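Local structure of dinoflagellate luciferase (Lingulodinium polyedrum, 1VPR) at residues His236-Glu240 against Gly262-Glu266; Arg271-Arg277 against Arg289-Val294. The protein catalyses, as one of three homologous domains of the luciferase, the oxidation of the open tetrapyrrole dinoflagellate luciferin by oxygen, emitting blue light. Residues are numbered along the deposited sequence.

Interaction 1 of 2, residues His236-Glu240 against Gly262-Glu266; sequences HYFYE and GFFWE
Two extended strands of the calycin-type beta barrel meet here by their rings, one strand removed from each other. Strand 247-253 lies between them, hydrogen-bonded by its backbone to Phe238 and to Phe263, so the 237-240 and 262-266 axes run in the same general direction, 48° apart and no closer than 9.0 Å. At that spacing the backbones do not meet, and long side chains, here mostly aromatic rings, fill the gap. Tyr237, at chi1 -95°, starts sideways and reaches across: the edge of Phe263 (chi1 p) points at its face in an offset edge-to-face pair, with centroids 5.7 Å apart and planes at 85°. Tyr237 OH sits 3.2 Å from Phe263 CE2 and 3.6 Å from Trp265 CD1, each at the ring edge; the indole NE1 itself donates to Pro144 O. Phe238 (chi1 p) sends its CZ to 3.5 Å from CE2 of Phe264 (chi1 m), the ring planes at 86°, while Trp232 stacks on Phe238. Glu240 CA is 8.9 Å from Phe264 CA, and Glu240 points toward the partner strand; Arg230 neutralises its buried carboxylate through a salt bridge, and the aliphatic stem of Glu240 packs against Phe264, CG 4.3 Å from Phe264 CE2.

Interaction 2 of 2, residues Arg271-Arg277 against Arg289-Val294; sequences RCFRIER and RQATEV
This is a beta hairpin of the barrel wall: strands 271-277 and 289-294 are antiparallel neighbours, axes 4.6 Å apart at 159°. Two hydrogen-bonded pairs are satisfied both ways: Arg274 N to Glu293 O (3.0 Å) with Glu293 N to Arg274 O (2.8 Å), and Glu276 N to Ala291 O (3.0 Å) with Ala291 N to Glu276 O (2.9 Å). Ile275-Thr292 and Arg277-Gln290 are non-hydrogen-bonded pairs. On the face of Arg274, Glu276 and Glu293, buried charges need partners: Arg274 NH2 forms a salt bridge with Glu293 OE2 (3.2 Å), its guanidinium also donating to Asp113 O. A water accepts from Arg274 NE (2.8 Å), near Cys272 O and Glu293 O. On the face of Ile275, Arg277 (chi2, chi3 t) and Gln290 (chi1, chi2 t) are extended, so their ends meet: Arg277 NE and NH2 donate to Gln290 OE1 (3.0 and 3.1 Å), which Tyr303 shares. Branched Val294 lays its CB over the Phe273 ring, a CH-pi contact 4.1 Å from the centroid. Glu276, salt-bridged to Arg278, and Arg289, to Asp103, make a long bridge, Glu276 OE2 to Arg289 NH1 (3.7 Å). A second water accepts from Arg289 NE (2.8 Å), donating to Glu276 OE2 and Arg289 O (both 2.7 Å).

Both interactions belong to the same barrel wall and are buried, although Arg271 and Val294 leave one end of interaction 2 partly exposed. They follow each other along the chain and join directly, because strands 259-266 and 271-282 are adjacent: Gly262 N lies 2.8 Å from Ile275 O, and Phe264 N 2.8 Å from Phe273 O, both probable hydrogen bonds. Interaction 1 skips a strand, so it relies on ring packing and buries 202 Å². Interaction 2, between direct neighbours, adds main-chain ladder bonds and buries 656 Å². Its Arg274 and Glu276 face the polypeptide around helix 107-111, whose backbone groups take up part of their hydrogen bonding, whereas Ile275 packs beside Phe264 of interaction 1.

Interaction 1 of 2, residues His236-Glu240 against Gly262-Glu266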
loop_
_atom_site.group_PDB
_atom_site.type_symbol
_atom_site.label_atom_id
_atom_site.label_comp_id
_atom_site.label_asym_id
_atom_site.label_seq_id
_atom_site.Cartn_x
_atom_site.Cartn_y
_atom_site.Cartn_z
ATOM N N HIS A 236 10.204 3.568 10.920
ATOM C CA HIS A 236 11.020 2.432 10.488
ATOM C C HIS A 236 10.634 1.908 9.117
ATOM O O HIS A 236 9.462 1.832 8.776
ATOM C CB HIS A 236 10.938 1.312 11.538
ATOM C CG HIS A 236 11.567 1.678 12.852
ATOM N ND1 HIS A 236 12.904 1.471 13.117
ATOM C CD2 HIS A 236 11.053 2.285 13.952
ATOM C CE1 HIS A 236 13.186 1.927 14.328
ATOM N NE2 HIS A 236 12.080 2.425 14.855
ATOM N N TYR A 237 11.643 1.548 8.330
ATOM C CA TYR A 237 11.446 1.065 6.967
ATOM C C TYR A 237 10.792 -0.303 6.853
ATOM O O TYR A 237 10.846 -1.134 7.760
ATOM C CB TYR A 237 12.800 0.974 6.234
ATOM C CG TYR A 237 13.162 2.180 5.395
ATOM C CD1 TYR A 237 13.975 3.190 5.898
ATOM C CD2 TYR A 237 12.700 2.297 4.095
ATOM C CE1 TYR A 237 14.319 4.284 5.116
ATOM C CE2 TYR A 237 13.029 3.379 3.311
ATOM C CZ TYR A 237 13.840 4.367 3.832
ATOM O OH TYR A 237 14.156 5.433 3.051
ATOM N N PHE A 238 10.143 -0.521 5.723
ATOM C CA PHE A 238 9.592 -1.821 5.433
ATOM C C PHE A 238 9.631 -1.947 3.931
ATOM O O PHE A 238 9.747 -0.964 3.196
ATOM C CB PHE A 238 8.190 -2.055 6.058
ATOM C CG PHE A 238 7.114 -1.116 5.587
ATOM C CD1 PHE A 238 6.170 -1.539 4.661
ATOM C CD2 PHE A 238 7.005 0.162 6.126
ATOM C CE1 PHE A 238 5.113 -0.695 4.276
ATOM C CE2 PHE A 238 5.968 1.002 5.759
ATOM C CZ PHE A 238 5.011 0.570 4.827
ATOM N N TYR A 239 9.563 -3.175 3.474
ATOM C CA TYR A 239 9.670 -3.477 2.068
ATOM C C TYR A 239 8.317 -3.912 1.495
ATOM O O TYR A 239 7.646 -4.773 2.067
ATOM C CB TYR A 239 10.701 -4.598 1.924
ATOM C CG TYR A 239 10.716 -5.288 0.576
ATOM C CD1 TYR A 239 10.778 -4.543 -0.599
ATOM C CD2 TYR A 239 10.676 -6.687 0.480
ATOM C CE1 TYR A 239 10.809 -5.159 -1.851
ATOM C CE2 TYR A 239 10.698 -7.319 -0.767
ATOM C CZ TYR A 239 10.769 -6.539 -1.930
ATOM O OH TYR A 239 10.849 -7.124 -3.175
ATOM N N GLU A 240 7.921 -3.296 0.386
ATOM C CA GLU A 240 6.677 -3.654 -0.271
ATOM C C GLU A 240 6.892 -4.245 -1.665
ATOM O O GLU A 240 7.136 -3.509 -2.619
ATOM C CB GLU A 240 5.757 -2.435 -0.407
ATOM C CG GLU A 240 5.139 -1.955 0.897
ATOM C CD GLU A 240 3.874 -2.730 1.263
ATOM O OE1 GLU A 240 3.756 -3.930 0.894
ATOM O OE2 GLU A 240 3.010 -2.131 1.939
ATOM N N GLY A 262 4.249 9.711 5.340
ATOM C CA GLY A 262 5.320 8.798 4.960
ATOM C C GLY A 262 5.792 8.990 3.544
ATOM O O GLY A 262 5.478 9.988 2.886
ATOM N N PHE A 263 6.554 8.037 3.057
ATOM C CA PHE A 263 7.061 8.130 1.699
ATOM C C PHE A 263 7.433 6.726 1.288
ATOM O O PHE A 263 7.643 5.863 2.153
ATOM C CB PHE A 263 8.321 8.999 1.656
ATOM C CG PHE A 263 9.448 8.441 2.446
ATOM C CD1 PHE A 263 9.513 8.638 3.833
ATOM C CD2 PHE A 263 10.435 7.679 1.823
ATOM C CE1 PHE A 263 10.544 8.084 4.575
ATOM C CE2 PHE A 263 11.473 7.113 2.569
ATOM C CZ PHE A 263 11.530 7.314 3.926
ATOM N N PHE A 264 7.520 6.498 -0.022
ATOM C CA PHE A 264 7.903 5.195 -0.547
ATOM C C PHE A 264 8.824 5.410 -1.725
ATOM O O PHE A 264 8.477 6.133 -2.642
ATOM C CB PHE A 264 6.691 4.385 -1.031
ATOM C CG PHE A 264 5.801 3.920 0.069
ATOM C CD1 PHE A 264 4.827 4.751 0.586
ATOM C CD2 PHE A 264 6.008 2.679 0.660
ATOM C CE1 PHE A 264 4.074 4.366 1.689
ATOM C CE2 PHE A 264 5.259 2.284 1.756
ATOM C CZ PHE A 264 4.294 3.128 2.277
ATOM N N TRP A 265 9.988 4.773 -1.683
ATOM C CA TRP A 265 10.954 4.848 -2.766
ATOM C C TRP A 265 10.635 3.731 -3.735
ATOM O O TRP A 265 10.699 2.562 -3.362
ATOM C CB TRP A 265 12.375 4.636 -2.255
ATOM C CG TRP A 265 13.007 5.855 -1.670
ATOM C CD1 TRP A 265 13.175 6.139 -0.349
ATOM C CD2 TRP A 265 13.570 6.961 -2.396
ATOM N NE1 TRP A 265 13.805 7.359 -0.196
ATOM C CE2 TRP A 265 14.062 7.882 -1.439
ATOM C CE3 TRP A 265 13.708 7.262 -3.757
ATOM C CZ2 TRP A 265 14.687 9.083 -1.804
ATOM C CZ3 TRP A 265 14.333 8.471 -4.120
ATOM C CH2 TRP A 265 14.811 9.353 -3.145
ATOM N N GLU A 266 10.291 4.089 -4.967
ATOM C CA GLU A 266 9.987 3.105 -6.011
ATOM C C GLU A 266 11.352 2.885 -6.663
ATOM O O GLU A 266 11.818 3.706 -7.471
ATOM C CB GLU A 266 8.984 3.705 -6.999
ATOM C CG GLU A 266 8.559 2.793 -8.143
ATOM C CD GLU A 266 7.573 3.490 -9.068
ATOM O OE1 GLU A 266 8.008 4.438 -9.765
ATOM O OE2 GLU A 266 6.370 3.106 -9.077
#

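Interaction 2 of 2, residues Arg271-Arg277 against Arg289-Val294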
loop_
_atom_site.group_PDB
_atom_site.type_symbol
_atom_site.label_atom_id
_atom_site.label_comp_id
_atom_site.label_asym_id
_atom_site.label_seq_id
_atom_site.Cartn_x
_atom_site.Cartn_y
_atom_site.Cartn_z
ATOM N N ARG A 271 12.105 7.191 -8.036
ATOM C CA ARG A 271 11.197 8.240 -7.545
ATOM C C ARG A 271 10.767 8.039 -6.087
ATOM O O ARG A 271 10.556 6.907 -5.648
ATOM C CB ARG A 271 9.950 8.304 -8.432
ATOM C CG ARG A 271 10.207 8.808 -9.840
ATOM C CD ARG A 271 8.890 8.905 -10.605
ATOM N NE ARG A 271 8.268 7.595 -10.770
ATOM C CZ ARG A 271 7.030 7.420 -11.231
ATOM N NH1 ARG A 271 6.518 6.196 -11.360
ATOM N NH2 ARG A 271 6.297 8.479 -11.555
ATOM N N CYS A 272 10.650 9.137 -5.342
ATOM C CA CYS A 272 10.227 9.088 -3.939
ATOM C C CYS A 272 8.784 9.594 -3.875
ATOM O O CYS A 272 8.547 10.794 -4.045
ATOM C CB CYS A 272 11.121 10.003 -3.076
ATOM S SG CYS A 272 10.763 9.987 -1.273
ATOM N N PHE A 273 7.823 8.689 -3.676
ATOM C CA PHE A 273 6.416 9.087 -3.570
ATOM C C PHE A 273 6.205 9.539 -2.141
ATOM O O PHE A 273 6.606 8.860 -1.194
ATOM C CB PHE A 273 5.465 7.904 -3.859
ATOM C CG PHE A 273 5.390 7.507 -5.312
ATOM C CD1 PHE A 273 6.417 6.791 -5.904
ATOM C CD2 PHE A 273 4.278 7.853 -6.083
ATOM C CE1 PHE A 273 6.355 6.415 -7.237
ATOM C CE2 PHE A 273 4.195 7.485 -7.422
ATOM C CZ PHE A 273 5.239 6.761 -8.008
ATOM N N ARG A 274 5.560 10.677 -1.957
ATOM C CA ARG A 274 5.343 11.149 -0.608
ATOM C C ARG A 274 3.868 11.006 -0.341
ATOM O O ARG A 274 3.055 11.175 -1.239
ATOM C CB ARG A 274 5.874 12.570 -0.479
ATOM C CG ARG A 274 7.411 12.589 -0.481
ATOM C CD ARG A 274 7.967 14.019 -0.470
ATOM N NE ARG A 274 7.520 14.724 -1.661
ATOM C CZ ARG A 274 7.649 16.030 -1.841
ATOM N NH1 ARG A 274 8.227 16.766 -0.895
ATOM N NH2 ARG A 274 7.165 16.597 -2.944
ATOM N N ILE A 275 3.506 10.709 0.901
ATOM C CA ILE A 275 2.110 10.386 1.164
ATOM C C ILE A 275 1.620 10.649 2.569
ATOM O O ILE A 275 2.418 10.712 3.511
ATOM C CB ILE A 275 1.931 8.871 0.817
ATOM C CG1 ILE A 275 0.498 8.382 1.062
ATOM C CG2 ILE A 275 2.916 8.025 1.678
ATOM C CD1 ILE A 275 0.351 6.904 0.670
ATOM N N GLU A 276 0.311 10.858 2.704
ATOM C CA GLU A 276 -0.295 11.009 4.021
ATOM C C GLU A 276 -1.622 10.272 4.034
ATOM O O GLU A 276 -2.245 10.059 2.968
ATOM C CB GLU A 276 -0.554 12.485 4.400
ATOM C CG GLU A 276 -1.578 13.243 3.550
ATOM C CD GLU A 276 -2.191 14.386 4.332
ATOM O OE1 GLU A 276 -1.433 15.325 4.677
ATOM O OE2 GLU A 276 -3.418 14.342 4.634
ATOM N N ARG A 277 -2.035 9.844 5.231
ATOM C CA ARG A 277 -3.353 9.239 5.426
ATOM C C ARG A 277 -3.875 9.944 6.653
ATOM O O ARG A 277 -3.170 10.008 7.658
ATOM C CB ARG A 277 -3.304 7.742 5.718
ATOM C CG ARG A 277 -3.120 6.856 4.467
ATOM C CD ARG A 277 -2.781 5.413 4.851
ATOM N NE ARG A 277 -2.819 4.550 3.668
ATOM C CZ ARG A 277 -2.409 3.286 3.655
ATOM N NH1 ARG A 277 -1.936 2.736 4.764
ATOM N NH2 ARG A 277 -2.453 2.577 2.523
ATOM N N ARG A 289 -8.637 9.855 4.227
ATOM C CA ARG A 289 -8.202 10.337 2.940
ATOM C C ARG A 289 -6.724 10.057 2.791
ATOM O O ARG A 289 -5.918 10.427 3.636
ATOM C CB ARG A 289 -8.445 11.846 2.755
ATOM C CG ARG A 289 -8.015 12.325 1.353
ATOM C CD ARG A 289 -8.055 13.860 1.214
ATOM N NE ARG A 289 -7.069 14.518 2.083
ATOM C CZ ARG A 289 -7.120 15.807 2.432
ATOM N NH1 ARG A 289 -6.191 16.325 3.221
ATOM N NH2 ARG A 289 -8.112 16.581 2.001
ATOM N N GLN A 290 -6.384 9.376 1.707
ATOM C CA GLN A 290 -4.996 9.050 1.391
ATOM C C GLN A 290 -4.575 9.975 0.243
ATOM O O GLN A 290 -5.271 10.067 -0.766
ATOM C CB GLN A 290 -4.933 7.594 0.931
ATOM C CG GLN A 290 -3.570 7.084 0.504
ATOM C CD GLN A 290 -3.625 5.620 0.145
ATOM O OE1 GLN A 290 -3.997 4.778 0.971
ATOM N NE2 GLN A 290 -3.261 5.304 -1.096
ATOM N N ALA A 291 -3.441 10.657 0.384
ATOM C CA ALA A 291 -2.981 11.560 -0.655
ATOM C C ALA A 291 -1.528 11.223 -0.968
ATOM O O ALA A 291 -0.656 11.352 -0.099
ATOM C CB ALA A 291 -3.106 13.034 -0.172
ATOM N N THR A 292 -1.281 10.799 -2.204
ATOM C CA THR A 292 0.056 10.423 -2.659
ATOM C C THR A 292 0.537 11.372 -3.752
ATOM O O THR A 292 -0.196 11.656 -4.698
ATOM C CB THR A 292 0.051 9.020 -3.243
ATOM O OG1 THR A 292 -0.568 8.125 -2.312
ATOM C CG2 THR A 292 1.476 8.545 -3.510
ATOM N N GLU A 293 1.778 11.833 -3.635
ATOM C CA GLU A 293 2.315 12.784 -4.610
ATOM C C GLU A 293 3.694 12.469 -5.152
ATOM O O GLU A 293 4.578 12.004 -4.433
ATOM C CB GLU A 293 2.354 14.195 -3.999
ATOM C CG GLU A 293 2.661 15.339 -4.990
ATOM C CD GLU A 293 4.152 15.605 -5.221
ATOM O OE1 GLU A 293 4.460 16.488 -6.063
ATOM O OE2 GLU A 293 5.010 14.956 -4.570
ATOM N N VAL A 294 3.853 12.730 -6.443
ATOM C CA VAL A 294 5.126 12.581 -7.126
ATOM C C VAL A 294 5.102 13.496 -8.360
ATOM O O VAL A 294 4.090 13.603 -9.082
ATOM C CB VAL A 294 5.409 11.112 -7.522
ATOM C CG1 VAL A 294 4.555 10.689 -8.704
ATOM C CG2 VAL A 294 6.906 10.936 -7.792
HETATM O O HOH W 1 7.151 13.123 -3.963
HETATM O O HOH W 2 -4.943 12.877 3.004
#